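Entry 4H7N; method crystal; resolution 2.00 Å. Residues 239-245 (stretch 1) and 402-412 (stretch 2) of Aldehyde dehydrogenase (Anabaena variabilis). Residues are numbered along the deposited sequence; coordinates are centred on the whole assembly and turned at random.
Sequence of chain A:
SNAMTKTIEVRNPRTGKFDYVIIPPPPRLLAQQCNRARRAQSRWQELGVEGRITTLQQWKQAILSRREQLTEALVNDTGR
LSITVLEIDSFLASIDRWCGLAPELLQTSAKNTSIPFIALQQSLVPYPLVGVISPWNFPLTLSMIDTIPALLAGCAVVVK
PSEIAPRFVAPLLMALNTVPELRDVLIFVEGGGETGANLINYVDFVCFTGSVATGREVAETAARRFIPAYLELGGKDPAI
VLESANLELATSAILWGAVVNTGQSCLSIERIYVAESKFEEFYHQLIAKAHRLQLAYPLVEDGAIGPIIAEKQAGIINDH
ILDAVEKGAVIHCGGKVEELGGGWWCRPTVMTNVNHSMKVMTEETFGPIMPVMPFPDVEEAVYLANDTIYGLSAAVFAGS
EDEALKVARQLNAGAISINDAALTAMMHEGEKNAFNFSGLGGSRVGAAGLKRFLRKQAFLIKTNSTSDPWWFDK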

# COMPACT_ATOMS: atom_id res chain seq x y z
N ALA A 239 -14.86 24.12 1.71
CA ALA A 239 -16.23 24.04 2.25
C ALA A 239 -17.16 24.67 1.23
O ALA A 239 -16.87 25.75 0.69
CB ALA A 239 -16.32 24.77 3.61
N ILE A 240 -18.27 23.98 0.97
CA ILE A 240 -19.33 24.42 0.08
C ILE A 240 -20.55 24.63 0.97
O ILE A 240 -20.97 23.71 1.74
CB ILE A 240 -19.66 23.34 -0.99
CG1 ILE A 240 -18.49 23.13 -1.95
CG2 ILE A 240 -20.84 23.78 -1.85
CD1 ILE A 240 -18.69 21.96 -2.92
N VAL A 241 -21.12 25.82 0.85
CA VAL A 241 -22.34 26.22 1.60
C VAL A 241 -23.45 26.47 0.60
O VAL A 241 -23.43 27.46 -0.16
CB VAL A 241 -22.09 27.50 2.43
CG1 VAL A 241 -23.33 27.85 3.24
CG2 VAL A 241 -20.92 27.29 3.37
N LEU A 242 -24.39 25.52 0.53
CA LEU A 242 -25.55 25.64 -0.35
C LEU A 242 -26.58 26.58 0.23
O LEU A 242 -26.60 26.88 1.46
CB LEU A 242 -26.17 24.25 -0.61
CG LEU A 242 -25.18 23.21 -1.14
CD1 LEU A 242 -25.88 21.86 -1.23
CD2 LEU A 242 -24.60 23.62 -2.50
N GLU A 243 -27.48 26.98 -0.67
CA GLU A 243 -28.47 28.00 -0.40
C GLU A 243 -29.36 27.65 0.80
O GLU A 243 -29.71 28.54 1.55
CB GLU A 243 -29.34 28.12 -1.66
CG GLU A 243 -30.27 29.29 -1.70
CD GLU A 243 -30.74 29.53 -3.14
OE1 GLU A 243 -31.30 28.60 -3.76
OE2 GLU A 243 -30.49 30.64 -3.65
N SER A 244 -29.71 26.37 0.94
CA SER A 244 -30.54 25.86 2.04
C SER A 244 -29.81 25.69 3.40
O SER A 244 -30.42 25.24 4.38
CB SER A 244 -31.12 24.49 1.65
OG SER A 244 -30.10 23.52 1.47
N ALA A 245 -28.52 25.99 3.45
CA ALA A 245 -27.73 25.67 4.67
C ALA A 245 -28.20 26.39 5.92
O ALA A 245 -28.78 27.45 5.83
CB ALA A 245 -26.25 26.01 4.46
N ASP A 402 -29.38 14.73 2.83
CA ASP A 402 -29.42 14.18 1.44
C ASP A 402 -29.03 15.19 0.37
O ASP A 402 -28.30 14.84 -0.57
CB ASP A 402 -30.75 13.48 1.13
CG ASP A 402 -30.89 12.16 1.90
OD1 ASP A 402 -29.85 11.50 2.22
OD2 ASP A 402 -32.03 11.78 2.21
N GLU A 403 -29.41 16.44 0.55
CA GLU A 403 -28.92 17.47 -0.37
C GLU A 403 -27.38 17.66 -0.36
O GLU A 403 -26.73 17.70 -1.42
CB GLU A 403 -29.64 18.80 -0.10
CG GLU A 403 -29.41 19.80 -1.20
CD GLU A 403 -29.99 21.16 -0.91
OE1 GLU A 403 -30.63 21.39 0.15
OE2 GLU A 403 -29.78 22.01 -1.79
N ALA A 404 -26.79 17.75 0.84
CA ALA A 404 -25.37 17.86 0.99
C ALA A 404 -24.68 16.61 0.42
O ALA A 404 -23.65 16.72 -0.29
CB ALA A 404 -25.01 18.06 2.46
N LEU A 405 -25.20 15.43 0.72
CA LEU A 405 -24.52 14.21 0.30
C LEU A 405 -24.44 14.13 -1.22
O LEU A 405 -23.39 13.69 -1.78
CB LEU A 405 -25.18 12.95 0.88
CG LEU A 405 -24.89 12.60 2.36
CD1 LEU A 405 -25.92 11.59 2.85
CD2 LEU A 405 -23.50 12.05 2.58
N LYS A 406 -25.51 14.55 -1.91
CA LYS A 406 -25.48 14.59 -3.39
C LYS A 406 -24.27 15.33 -3.92
O LYS A 406 -23.68 14.94 -4.91
CB LYS A 406 -26.73 15.26 -3.99
CG LYS A 406 -27.73 14.31 -4.58
CD LYS A 406 -28.58 13.65 -3.50
CE LYS A 406 -29.85 12.97 -4.06
NZ LYS A 406 -30.80 12.63 -2.95
N VAL A 407 -23.92 16.42 -3.28
CA VAL A 407 -22.79 17.22 -3.69
C VAL A 407 -21.51 16.60 -3.23
O VAL A 407 -20.51 16.52 -4.00
CB VAL A 407 -22.93 18.63 -3.11
CG1 VAL A 407 -21.65 19.44 -3.32
CG2 VAL A 407 -24.13 19.32 -3.77
N ALA A 408 -21.50 16.14 -1.98
CA ALA A 408 -20.33 15.50 -1.41
C ALA A 408 -19.82 14.29 -2.20
O ALA A 408 -18.61 14.13 -2.37
CB ALA A 408 -20.61 15.08 0.01
N ARG A 409 -20.73 13.47 -2.70
CA ARG A 409 -20.35 12.33 -3.51
C ARG A 409 -19.63 12.72 -4.81
O ARG A 409 -18.99 11.88 -5.40
CB ARG A 409 -21.56 11.45 -3.84
CG ARG A 409 -22.12 10.75 -2.60
CD ARG A 409 -23.35 9.91 -2.93
NE ARG A 409 -24.07 9.54 -1.70
CZ ARG A 409 -25.32 9.88 -1.39
NH1 ARG A 409 -26.09 10.64 -2.21
NH2 ARG A 409 -25.84 9.44 -0.23
N GLN A 410 -19.69 13.99 -5.22
CA GLN A 410 -18.98 14.47 -6.42
C GLN A 410 -17.59 14.94 -6.17
O GLN A 410 -16.87 15.28 -7.12
CB GLN A 410 -19.77 15.58 -7.08
CG GLN A 410 -21.10 15.08 -7.56
CD GLN A 410 -21.93 16.16 -8.20
OE1 GLN A 410 -21.52 16.77 -9.19
NE2 GLN A 410 -23.09 16.43 -7.64
N LEU A 411 -17.18 14.97 -4.90
CA LEU A 411 -15.92 15.59 -4.59
C LEU A 411 -14.79 14.57 -4.52
O LEU A 411 -14.96 13.51 -3.95
CB LEU A 411 -16.03 16.33 -3.26
CG LEU A 411 -17.12 17.41 -3.20
CD1 LEU A 411 -17.08 18.08 -1.81
CD2 LEU A 411 -16.86 18.46 -4.27
N ASN A 412 -13.64 14.93 -5.06
CA ASN A 412 -12.45 14.11 -5.04
C ASN A 412 -11.64 14.26 -3.72
O ASN A 412 -10.53 14.72 -3.72
CB ASN A 412 -11.57 14.47 -6.27
CG ASN A 412 -12.31 14.28 -7.59
OD1 ASN A 412 -13.12 13.37 -7.75
ND2 ASN A 412 -12.06 15.17 -8.53
O HOH W 1 -29.79 24.66 -1.48

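The end of a β strand (Ile 240, Val 241) and the turn that follows it lie against one side of a helix more than 150 residues later in the chain, with the CA atoms of Ile 240 and Val 407 8.8 Å apart and those of Leu 242 and Ala 404 7.9 Å apart. No backbone hydrogen bond joins the two stretches; side chains make the contact. Ile 240 in the strand and Leu 242 just beyond it direct their CA-to-CB bonds toward the helix, while Ala 239 points away. Glu 403 and Val 407, one helical turn apart, point toward stretch 1, and so does Leu 411 in the turn beyond. Ile 240 (chi1 m, chi2 t) is extended, and its tip, CD1, lies 3.9 Å from Val 407 CG1 and 4.2 Å from Leu 411 CD2. Leu 242, also m and t, sets CD1 4.0 Å from Val 407 CG2. Val 407, with chi1 at 170°, thus offers CG1 to Ile 240 and CG2 to Leu 242, and these buried apolar groups pack at van der Waals distance. A type I turn from Leu 242 to Ala 245, closed by Ala 245 N to Leu 242 O at 2.9 Å, brings Ser 244 round to Glu 403. The glutamate is stretched out, chi1 and chi2 both t, so its carboxylate comes alongside the tip of Leu 242, whose CD1 lies 3.9 Å from Glu 403 OE2. Ser 244, chi1 p, donates from OG to Glu 403 OE1 in a short 2.6 Å hydrogen bond. The other carboxylate oxygen is engaged through water 1, which donates to Glu 403 OE2 (2.7 Å) and accepts from Ser 244 N (3.0 Å).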